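Local atomic coordinates of berberine bridge enzyme-like 28 (Arabidopsis thaliana, PDB entry 5D79), a protein that binds FAD as a secreted plant oxidoreductase of the berberine bridge enzyme-like family and takes part in adaptation to salt stress. Residues L507-T512 with I526-N530; I203-V207 with D216-M220; K368-E374 with N423-Y429. All coordinates share one frame. Residues are numbered along the deposited sequence.

How the contacts relate
Along the chain the order is contact 2, contact 3 and contact 1. Contact 3 is the buried one: two antiparallel strands at one edge of the seven-stranded sheet, tied by a backbone ladder and by acidic and aromatic side chains, with the side chain of Gln428 about 5 Å from FAD. Contacts 1 and 2 are only partly buried and lie farther from the chain centre. In contact 2 a strand of the FAD-binding PCMH-type region meets a one-turn helix through capping and charged groups; in contact 1 the last helix receives the C-terminal tail mostly through aliphatic groups. Nearest atoms of contacts 1 and 2 are about 7 Å apart, those of 2 and 3 about 22 Å.

Contact 1: L507-T512 with I526-N530; sequences LVRVKT and IPLVN
Helix 504-514 contributes 507-512, and the C-terminal tail 526-530 runs past it in an extended conformation, phi near -70°, psi 130° at Ile526 and 159° at Val529. Ile526 points its CB at the helix: its CG2 lies 3.6 Å from Val508 CG2 and 3.9 Å from Lys511 CB, while its carbonyl O sits 3.3 Å from Lys511 CE. Pro527 turns away, but its O is 3.3 Å from Val508 CG2, and this buried oxygen has no hydrogen-bonding partner. Leu528 (m, t) reaches Thr512, CD2 to CA 3.6 Å, at the closest backbone approach, 5.1 Å between the two CA atoms. Val529 makes the one hydrogen bond between the segments, N to Thr512 OG1 at 3.0 Å. Thr512 is in rotamer m, so OG1 also donates to Val508 O (2.7 Å) one turn back. Val529 CB packs 3.8 Å from Val508 CG1, and Val529 CG2 lies 3.6 Å from Arg509 NH1, over a face of the guanidinium, which pairs with Glu505. The tail thus folds back on the last helix of the berberine-like region. Leu507 and Val510 pack on helix 222-227, Leu507 and Ile526 meet Phe500 of helix 488-500, and Lys511 NZ binds Asp515 and Asp518.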
loop_
_atom_site.group_PDB
_atom_site.type_symbol
_atom_site.label_atom_id
_atom_site.label_comp_id
_atom_site.label_asym_id
_atom_site.label_seq_id
_atom_site.Cartn_x
_atom_site.Cartn_y
_atom_site.Cartn_z
ATOM N N LEU A 507 4.449 6.356 18.249
ATOM C CA LEU A 507 3.109 6.055 17.756
ATOM C C LEU A 507 2.156 5.731 18.913
ATOM O O LEU A 507 1.011 6.195 18.933
ATOM C CB LEU A 507 3.155 4.890 16.764
ATOM C CG LEU A 507 3.676 5.225 15.371
ATOM C CD1 LEU A 507 4.156 3.975 14.665
ATOM C CD2 LEU A 507 2.590 5.931 14.569
ATOM N N VAL A 508 2.650 4.942 19.871
ATOM C CA VAL A 508 1.891 4.558 21.066
ATOM C C VAL A 508 1.607 5.766 21.957
ATOM O O VAL A 508 0.510 5.897 22.505
ATOM C CB VAL A 508 2.639 3.466 21.877
ATOM C CG1 VAL A 508 2.234 3.481 23.341
ATOM C CG2 VAL A 508 2.381 2.094 21.277
ATOM N N ARG A 509 2.585 6.658 22.081
ATOM C CA ARG A 509 2.370 7.897 22.820
ATOM C C ARG A 509 1.302 8.740 22.119
ATOM O O ARG A 509 0.334 9.186 22.747
ATOM C CB ARG A 509 3.674 8.691 22.965
ATOM C CG ARG A 509 4.799 7.958 23.705
ATOM C CD ARG A 509 4.343 7.326 25.016
ATOM N NE ARG A 509 5.475 6.957 25.875
ATOM C CZ ARG A 509 6.065 5.766 25.881
ATOM N NH1 ARG A 509 5.638 4.803 25.071
ATOM N NH2 ARG A 509 7.083 5.536 26.698
ATOM N N VAL A 510 1.466 8.939 20.815
ATOM C CA VAL A 510 0.489 9.710 20.048
ATOM C C VAL A 510 -0.884 9.041 20.152
ATOM O O VAL A 510 -1.884 9.706 20.423
ATOM C CB VAL A 510 0.908 9.865 18.562
ATOM C CG1 VAL A 510 -0.167 10.601 17.786
ATOM C CG2 VAL A 510 2.230 10.607 18.450
ATOM N N LYS A 511 -0.912 7.720 19.987
ATOM C CA LYS A 511 -2.148 6.944 20.118
ATOM C C LYS A 511 -2.840 7.177 21.464
ATOM O O LYS A 511 -4.063 7.298 21.535
ATOM C CB LYS A 511 -1.852 5.453 19.935
ATOM C CG LYS A 511 -2.980 4.513 20.323
ATOM C CD LYS A 511 -4.183 4.609 19.400
ATOM C CE LYS A 511 -5.172 3.490 19.722
ATOM N NZ LYS A 511 -6.471 3.559 18.997
ATOM N N THR A 512 -2.054 7.261 22.527
ATOM C CA THR A 512 -2.620 7.413 23.857
ATOM C C THR A 512 -3.225 8.801 24.058
ATOM O O THR A 512 -4.240 8.945 24.735
ATOM C CB THR A 512 -1.567 7.117 24.935
ATOM O OG1 THR A 512 -1.073 5.787 24.732
ATOM C CG2 THR A 512 -2.171 7.212 26.345
ATOM N N ILE A 526 -2.168 -0.003 16.760
ATOM C CA ILE A 526 -1.224 0.501 17.747
ATOM C C ILE A 526 -1.904 0.523 19.108
ATOM O O ILE A 526 -3.017 1.044 19.225
ATOM C CB ILE A 526 -0.734 1.922 17.373
ATOM C CG1 ILE A 526 -0.038 1.928 16.003
ATOM C CG2 ILE A 526 0.167 2.505 18.458
ATOM C CD1 ILE A 526 1.246 1.125 15.942
ATOM N N PRO A 527 -1.251 -0.053 20.142
ATOM C CA PRO A 527 -1.855 -0.118 21.477
ATOM C C PRO A 527 -1.665 1.152 22.308
ATOM O O PRO A 527 -0.785 1.981 22.046
ATOM C CB PRO A 527 -1.116 -1.288 22.123
ATOM C CG PRO A 527 0.260 -1.174 21.551
ATOM C CD PRO A 527 0.042 -0.763 20.104
ATOM N N LEU A 528 -2.509 1.297 23.318
ATOM C CA LEU A 528 -2.317 2.336 24.309
ATOM C C LEU A 528 -1.138 1.985 25.209
ATOM O O LEU A 528 -0.803 0.814 25.396
ATOM C CB LEU A 528 -3.578 2.526 25.150
ATOM C CG LEU A 528 -4.869 3.072 24.550
ATOM C CD1 LEU A 528 -5.987 2.824 25.543
ATOM C CD2 LEU A 528 -4.767 4.547 24.247
ATOM N N VAL A 529 -0.533 3.013 25.784
ATOM C CA VAL A 529 0.602 2.866 26.682
ATOM C C VAL A 529 0.218 2.213 28.026
ATOM O O VAL A 529 -0.956 2.201 28.419
ATOM C CB VAL A 529 1.257 4.250 26.929
ATOM C CG1 VAL A 529 0.560 4.973 28.061
ATOM C CG2 VAL A 529 2.755 4.119 27.186
ATOM N N ASN A 530 1.214 1.653 28.712
ATOM C CA ASN A 530 1.020 1.059 30.037
ATOM C C ASN A 530 1.064 2.118 31.140
ATOM O O ASN A 530 0.060 2.392 31.802
ATOM C CB ASN A 530 2.084 -0.018 30.313
ATOM C CG ASN A 530 1.686 -1.409 29.799
ATOM O OD1 ASN A 530 0.577 -1.615 29.298
ATOM N ND2 ASN A 530 2.606 -2.367 29.924
#

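Contact 2: I203-V207 with D216-M220; sequences IDALV and DRQAM
Two hydrogen bonds donated by Arg217 tie the helical turn 217-220 to strand 203-207: its backbone N gives to Asp204 OD1 at 2.8 Å, and its extended side chain (all t) brings NH1 to Ile203 O at 3.0 Å. Asp204 OD1 also takes a very short bond, 2.5 Å, from Ala205 N. One water donates to Asp204 OD2 (2.7 Å), weakly to Asp216 OD2 (3.4 Å), and accepts from Gln218 N (3.0 Å). Asp216, chi1 p, is the N-cap, its OD1 accepting from Ala219 N at 2.9 Å. Asp216 CA lies 4.5 Å from Leu206 CA and makes a CH···O contact of 3.1 Å to Ala205 O. Outward, Met220 CE lies 3.7 Å from Val207 CG1. Strand 202-208 pairs with 238-248 in the FAD-binding PCMH-type region and with 214-215, from which the helix follows directly. Arg217 also pairs with Glu222. The helix amides, and a water held only weakly by Asp216, probably ease the closeness of the two carboxylates, 4.5 Å apart between Asp204 OD2 and Asp216 OD2.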
loop_
_atom_site.group_PDB
_atom_site.type_symbol
_atom_site.label_atom_id
_atom_site.label_comp_id
_atom_site.label_asym_id
_atom_site.label_seq_id
_atom_site.Cartn_x
_atom_site.Cartn_y
_atom_site.Cartn_z
ATOM N N ILE A 203 1.292 17.727 3.239
ATOM C CA ILE A 203 1.604 18.949 3.964
ATOM C C ILE A 203 0.479 19.456 4.874
ATOM O O ILE A 203 0.668 20.402 5.631
ATOM C CB ILE A 203 1.992 20.059 2.973
ATOM C CG1 ILE A 203 0.933 20.189 1.888
ATOM C CG2 ILE A 203 3.347 19.765 2.338
ATOM C CD1 ILE A 203 1.132 21.390 0.987
ATOM N N ASP A 204 -0.688 18.826 4.792
ATOM C CA ASP A 204 -1.834 19.125 5.664
ATOM C C ASP A 204 -2.836 17.994 5.459
ATOM O O ASP A 204 -2.699 17.211 4.521
ATOM C CB ASP A 204 -2.466 20.495 5.351
ATOM C CG ASP A 204 -3.376 21.016 6.481
ATOM O OD1 ASP A 204 -3.918 20.210 7.268
ATOM O OD2 ASP A 204 -3.565 22.247 6.575
ATOM N N ALA A 205 -3.834 17.900 6.328
ATOM C CA ALA A 205 -4.799 16.815 6.247
ATOM C C ALA A 205 -5.990 17.131 7.105
ATOM O O ALA A 205 -5.902 17.945 8.007
ATOM C CB ALA A 205 -4.169 15.503 6.689
ATOM N N LEU A 206 -7.108 16.483 6.818
ATOM C CA LEU A 206 -8.280 16.581 7.675
ATOM C C LEU A 206 -8.542 15.215 8.278
ATOM O O LEU A 206 -8.572 14.222 7.556
ATOM C CB LEU A 206 -9.512 17.057 6.895
ATOM C CG LEU A 206 -9.460 18.405 6.184
ATOM C CD1 LEU A 206 -10.692 18.574 5.317
ATOM C CD2 LEU A 206 -9.352 19.522 7.185
ATOM N N VAL A 207 -8.720 15.158 9.592
ATOM C CA VAL A 207 -9.045 13.895 10.244
ATOM C C VAL A 207 -10.195 14.077 11.261
ATOM O O VAL A 207 -10.291 15.103 11.934
ATOM C CB VAL A 207 -7.773 13.288 10.922
ATOM C CG1 VAL A 207 -7.235 14.213 11.997
ATOM C CG2 VAL A 207 -8.048 11.897 11.491
ATOM N N ASP A 216 -7.678 19.849 11.161
ATOM C CA ASP A 216 -6.651 20.019 10.139
ATOM C C ASP A 216 -5.277 19.964 10.824
ATOM O O ASP A 216 -5.199 19.792 12.047
ATOM C CB ASP A 216 -6.859 21.312 9.324
ATOM C CG ASP A 216 -6.682 22.583 10.145
ATOM O OD1 ASP A 216 -6.609 22.498 11.386
ATOM O OD2 ASP A 216 -6.632 23.680 9.540
ATOM N N ARG A 217 -4.201 20.060 10.047
ATOM C CA ARG A 217 -2.856 19.860 10.589
ATOM C C ARG A 217 -2.608 20.794 11.774
ATOM O O ARG A 217 -2.038 20.404 12.797
ATOM C CB ARG A 217 -1.800 20.076 9.499
ATOM C CG ARG A 217 -0.395 20.064 10.030
ATOM C CD ARG A 217 0.641 20.315 8.966
ATOM N NE ARG A 217 1.956 20.022 9.515
ATOM C CZ ARG A 217 3.071 19.971 8.803
ATOM N NH1 ARG A 217 3.042 20.194 7.501
ATOM N NH2 ARG A 217 4.214 19.687 9.393
ATOM N N GLN A 218 -3.074 22.024 11.617
ATOM C CA GLN A 218 -2.983 23.044 12.639
ATOM C C GLN A 218 -3.740 22.629 13.900
ATOM O O GLN A 218 -3.230 22.777 15.013
ATOM C CB GLN A 218 -3.531 24.358 12.086
ATOM C CG GLN A 218 -3.388 25.581 12.977
ATOM C CD GLN A 218 -4.019 26.818 12.337
ATOM O OE1 GLN A 218 -4.917 26.707 11.488
ATOM N NE2 GLN A 218 -3.546 28.001 12.732
ATOM N N ALA A 219 -4.944 22.086 13.725
ATOM C CA ALA A 219 -5.811 21.770 14.864
ATOM C C ALA A 219 -5.448 20.451 15.528
ATOM O O ALA A 219 -5.636 20.299 16.732
ATOM C CB ALA A 219 -7.272 21.747 14.437
ATOM N N MET A 220 -4.925 19.505 14.752
ATOM C CA MET A 220 -4.636 18.175 15.272
ATOM C C MET A 220 -3.299 18.101 16.007
ATOM O O MET A 220 -3.136 17.272 16.895
ATOM C CB MET A 220 -4.652 17.150 14.145
ATOM C CG MET A 220 -3.377 17.116 13.324
ATOM S SD MET A 220 -3.465 15.893 12.029
ATOM C CE MET A 220 -4.671 16.644 10.939
HETATM O O HOH W 1 -3.263 23.415 8.992
#

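Contact 3: K368-E374 with N423-Y429; sequences KDDFVQE and NLYEIQY
The strands 368-372 and 425-429 run antiparallel, their axes 4.6 Å apart at closest and their directions 157° apart. Lys368 opens the ladder opposite Tyr429, N to O 3.1 Å and O back to N 3.0 Å; its amine leads away to a salt bridge with Asp475. Asp369 pairs with Gln428 without backbone bonds, CA to CA 4.2 Å, and uses OD1 to accept from Tyr470 N. Asp370 faces Ile427, N to O 2.9 Å and O to N 2.9 Å, and its OD2 receives the hydroxyl of Tyr429 at 2.6 Å across the face it shares with Lys368 and Val372; Arg467 pairs with OD1. Phe371 is non-hydrogen-bonded with Glu426, whose CG lies over the ring in a CH-pi contact, 3.9 Å from the centroid. Val372 N gives to Tyr425 O at 3.0 Å, but its O accepts from Leu424 N (2.9 Å), so Leu424 and Tyr425 both face Val372 in a classic beta bulge. Val372 CB sits over the Tyr425 ring, 3.8 Å from its centroid. Past the strand, Gln373 NE2 makes a weak bond, 3.4 Å, to Asn423 OD1, and the CA of Glu374 touches Leu424 CD1 at 3.8 Å. Strand 363-372 is an outermost strand of the seven-stranded antiparallel sheet of this chain, and 425-434 lies between it and 396-402. Helix 441-458 packs on the Lys368, Asp370 and Tyr429 face, whereas Gln428, on the opposite face, hydrogen-bonds through NE2 to Tyr113 OH, its side chain about 5 Å from FAD.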
loop_
_atom_site.group_PDB
_atom_site.type_symbol
_atom_site.label_atom_id
_atom_site.label_comp_id
_atom_site.label_asym_id
_atom_site.label_seq_id
_atom_site.Cartn_x
_atom_site.Cartn_y
_atom_site.Cartn_z
ATOM N N LYS A 368 3.615 -11.270 1.619
ATOM C CA LYS A 368 4.507 -11.006 2.753
ATOM C C LYS A 368 5.679 -10.196 2.221
ATOM O O LYS A 368 5.916 -10.187 1.020
ATOM C CB LYS A 368 4.991 -12.309 3.398
ATOM C CG LYS A 368 3.863 -13.295 3.751
ATOM C CD LYS A 368 4.400 -14.619 4.307
ATOM C CE LYS A 368 4.855 -14.506 5.754
ATOM N NZ LYS A 368 3.728 -14.563 6.709
ATOM N N ASP A 369 6.413 -9.498 3.078
ATOM C CA ASP A 369 7.575 -8.800 2.558
ATOM C C ASP A 369 8.720 -8.704 3.576
ATOM O O ASP A 369 8.579 -9.101 4.730
ATOM C CB ASP A 369 7.158 -7.421 2.018
ATOM C CG ASP A 369 7.140 -6.322 3.073
ATOM O OD1 ASP A 369 6.780 -6.565 4.240
ATOM O OD2 ASP A 369 7.486 -5.178 2.705
ATOM N N ASP A 370 9.860 -8.215 3.093
ATOM C CA ASP A 370 11.107 -8.157 3.830
ATOM C C ASP A 370 11.931 -6.949 3.396
ATOM O O ASP A 370 11.717 -6.363 2.327
ATOM C CB ASP A 370 11.940 -9.420 3.594
ATOM C CG ASP A 370 11.653 -10.513 4.575
ATOM O OD1 ASP A 370 11.579 -10.231 5.787
ATOM O OD2 ASP A 370 11.531 -11.672 4.130
ATOM N N PHE A 371 12.911 -6.613 4.218
ATOM C CA PHE A 371 13.894 -5.626 3.856
ATOM C C PHE A 371 15.263 -6.291 3.881
ATOM O O PHE A 371 15.595 -7.005 4.825
ATOM C CB PHE A 371 13.815 -4.419 4.793
ATOM C CG PHE A 371 12.570 -3.616 4.602
ATOM C CD1 PHE A 371 11.399 -3.963 5.269
ATOM C CD2 PHE A 371 12.543 -2.552 3.706
ATOM C CE1 PHE A 371 10.225 -3.250 5.061
ATOM C CE2 PHE A 371 11.373 -1.827 3.498
ATOM C CZ PHE A 371 10.211 -2.182 4.173
ATOM N N VAL A 372 16.027 -6.083 2.813
ATOM C CA VAL A 372 17.370 -6.625 2.696
ATOM C C VAL A 372 18.362 -5.512 2.962
ATOM O O VAL A 372 18.266 -4.438 2.378
ATOM C CB VAL A 372 17.618 -7.251 1.302
ATOM C CG1 VAL A 372 19.094 -7.634 1.115
ATOM C CG2 VAL A 372 16.700 -8.457 1.092
ATOM N N GLN A 373 19.303 -5.769 3.862
ATOM C CA GLN A 373 20.252 -4.746 4.302
ATOM C C GLN A 373 21.657 -4.994 3.761
ATOM O O GLN A 373 22.497 -4.097 3.745
ATOM C CB GLN A 373 20.257 -4.671 5.833
ATOM C CG GLN A 373 18.872 -4.354 6.393
ATOM C CD GLN A 373 18.834 -4.134 7.879
ATOM O OE1 GLN A 373 19.431 -4.879 8.647
ATOM N NE2 GLN A 373 18.109 -3.106 8.298
ATOM N N GLU A 374 21.902 -6.212 3.308
ATOM C CA GLU A 374 23.154 -6.542 2.639
ATOM C C GLU A 374 22.897 -7.666 1.644
ATOM O O GLU A 374 22.050 -8.526 1.894
ATOM C CB GLU A 374 24.245 -6.928 3.651
ATOM C CG GLU A 374 23.934 -8.124 4.540
ATOM C CD GLU A 374 25.017 -8.380 5.585
ATOM O OE1 GLU A 374 25.628 -7.405 6.069
ATOM O OE2 GLU A 374 25.260 -9.560 5.913
ATOM N N ASN A 423 18.855 0.090 4.384
ATOM C CA ASN A 423 18.055 -0.848 3.606
ATOM C C ASN A 423 18.376 -0.663 2.153
ATOM O O ASN A 423 18.175 0.415 1.605
ATOM C CB ASN A 423 16.561 -0.656 3.850
ATOM C CG ASN A 423 16.198 -0.811 5.294
ATOM O OD1 ASN A 423 16.173 -1.920 5.823
ATOM N ND2 ASN A 423 15.932 0.310 5.960
ATOM N N LEU A 424 18.902 -1.718 1.541
ATOM C CA LEU A 424 19.242 -1.698 0.127
ATOM C C LEU A 424 17.970 -1.743 -0.738
ATOM O O LEU A 424 17.799 -0.937 -1.656
ATOM C CB LEU A 424 20.164 -2.873 -0.217
ATOM C CG LEU A 424 21.461 -3.024 0.568
ATOM C CD1 LEU A 424 22.284 -4.078 -0.093
ATOM C CD2 LEU A 424 22.204 -1.718 0.588
ATOM N N TYR A 425 17.082 -2.688 -0.439
ATOM C CA TYR A 425 15.831 -2.807 -1.173
ATOM C C TYR A 425 14.777 -3.537 -0.355
ATOM O O TYR A 425 15.064 -4.121 0.689
ATOM C CB TYR A 425 16.055 -3.520 -2.514
ATOM C CG TYR A 425 16.576 -4.935 -2.425
ATOM C CD1 TYR A 425 17.948 -5.190 -2.400
ATOM C CD2 TYR A 425 15.707 -6.015 -2.396
ATOM C CE1 TYR A 425 18.444 -6.476 -2.334
ATOM C CE2 TYR A 425 16.195 -7.319 -2.327
ATOM C CZ TYR A 425 17.562 -7.540 -2.297
ATOM O OH TYR A 425 18.057 -8.824 -2.230
ATOM N N GLU A 426 13.547 -3.481 -0.835
ATOM C CA GLU A 426 12.445 -4.176 -0.201
ATOM C C GLU A 426 12.055 -5.322 -1.132
ATOM O O GLU A 426 12.178 -5.212 -2.353
ATOM C CB GLU A 426 11.280 -3.210 0.063
ATOM C CG GLU A 426 10.087 -3.802 0.823
ATOM C CD GLU A 426 9.007 -4.337 -0.105
ATOM O OE1 GLU A 426 9.095 -4.093 -1.331
ATOM O OE2 GLU A 426 8.069 -4.993 0.391
ATOM N N ILE A 427 11.621 -6.432 -0.557
ATOM C CA ILE A 427 11.256 -7.574 -1.369
ATOM C C ILE A 427 9.888 -8.114 -0.937
ATOM O O ILE A 427 9.636 -8.321 0.251
ATOM C CB ILE A 427 12.350 -8.680 -1.302
ATOM C CG1 ILE A 427 11.939 -9.922 -2.090
ATOM C CG2 ILE A 427 12.682 -9.042 0.130
ATOM C CD1 ILE A 427 13.089 -10.872 -2.282
ATOM N N GLN A 428 9.001 -8.302 -1.910
ATOM C CA GLN A 428 7.678 -8.842 -1.644
ATOM C C GLN A 428 7.522 -10.194 -2.309
ATOM O O GLN A 428 7.846 -10.362 -3.469
ATOM C CB GLN A 428 6.581 -7.888 -2.141
ATOM C CG GLN A 428 5.161 -8.392 -1.896
ATOM C CD GLN A 428 4.098 -7.603 -2.640
ATOM O OE1 GLN A 428 4.405 -6.748 -3.482
ATOM N NE2 GLN A 428 2.831 -7.890 -2.334
ATOM N N TYR A 429 7.032 -11.162 -1.554
ATOM C CA TYR A 429 6.663 -12.468 -2.091
ATOM C C TYR A 429 5.143 -12.551 -2.092
ATOM O O TYR A 429 4.512 -12.536 -1.034
ATOM C CB TYR A 429 7.255 -13.605 -1.252
ATOM C CG TYR A 429 8.521 -13.253 -0.481
ATOM C CD1 TYR A 429 8.454 -12.638 0.777
ATOM C CD2 TYR A 429 9.783 -13.564 -0.989
ATOM C CE1 TYR A 429 9.601 -12.333 1.488
ATOM C CE2 TYR A 429 10.932 -13.253 -0.289
ATOM C CZ TYR A 429 10.840 -12.641 0.950
ATOM O OH TYR A 429 11.988 -12.343 1.661
#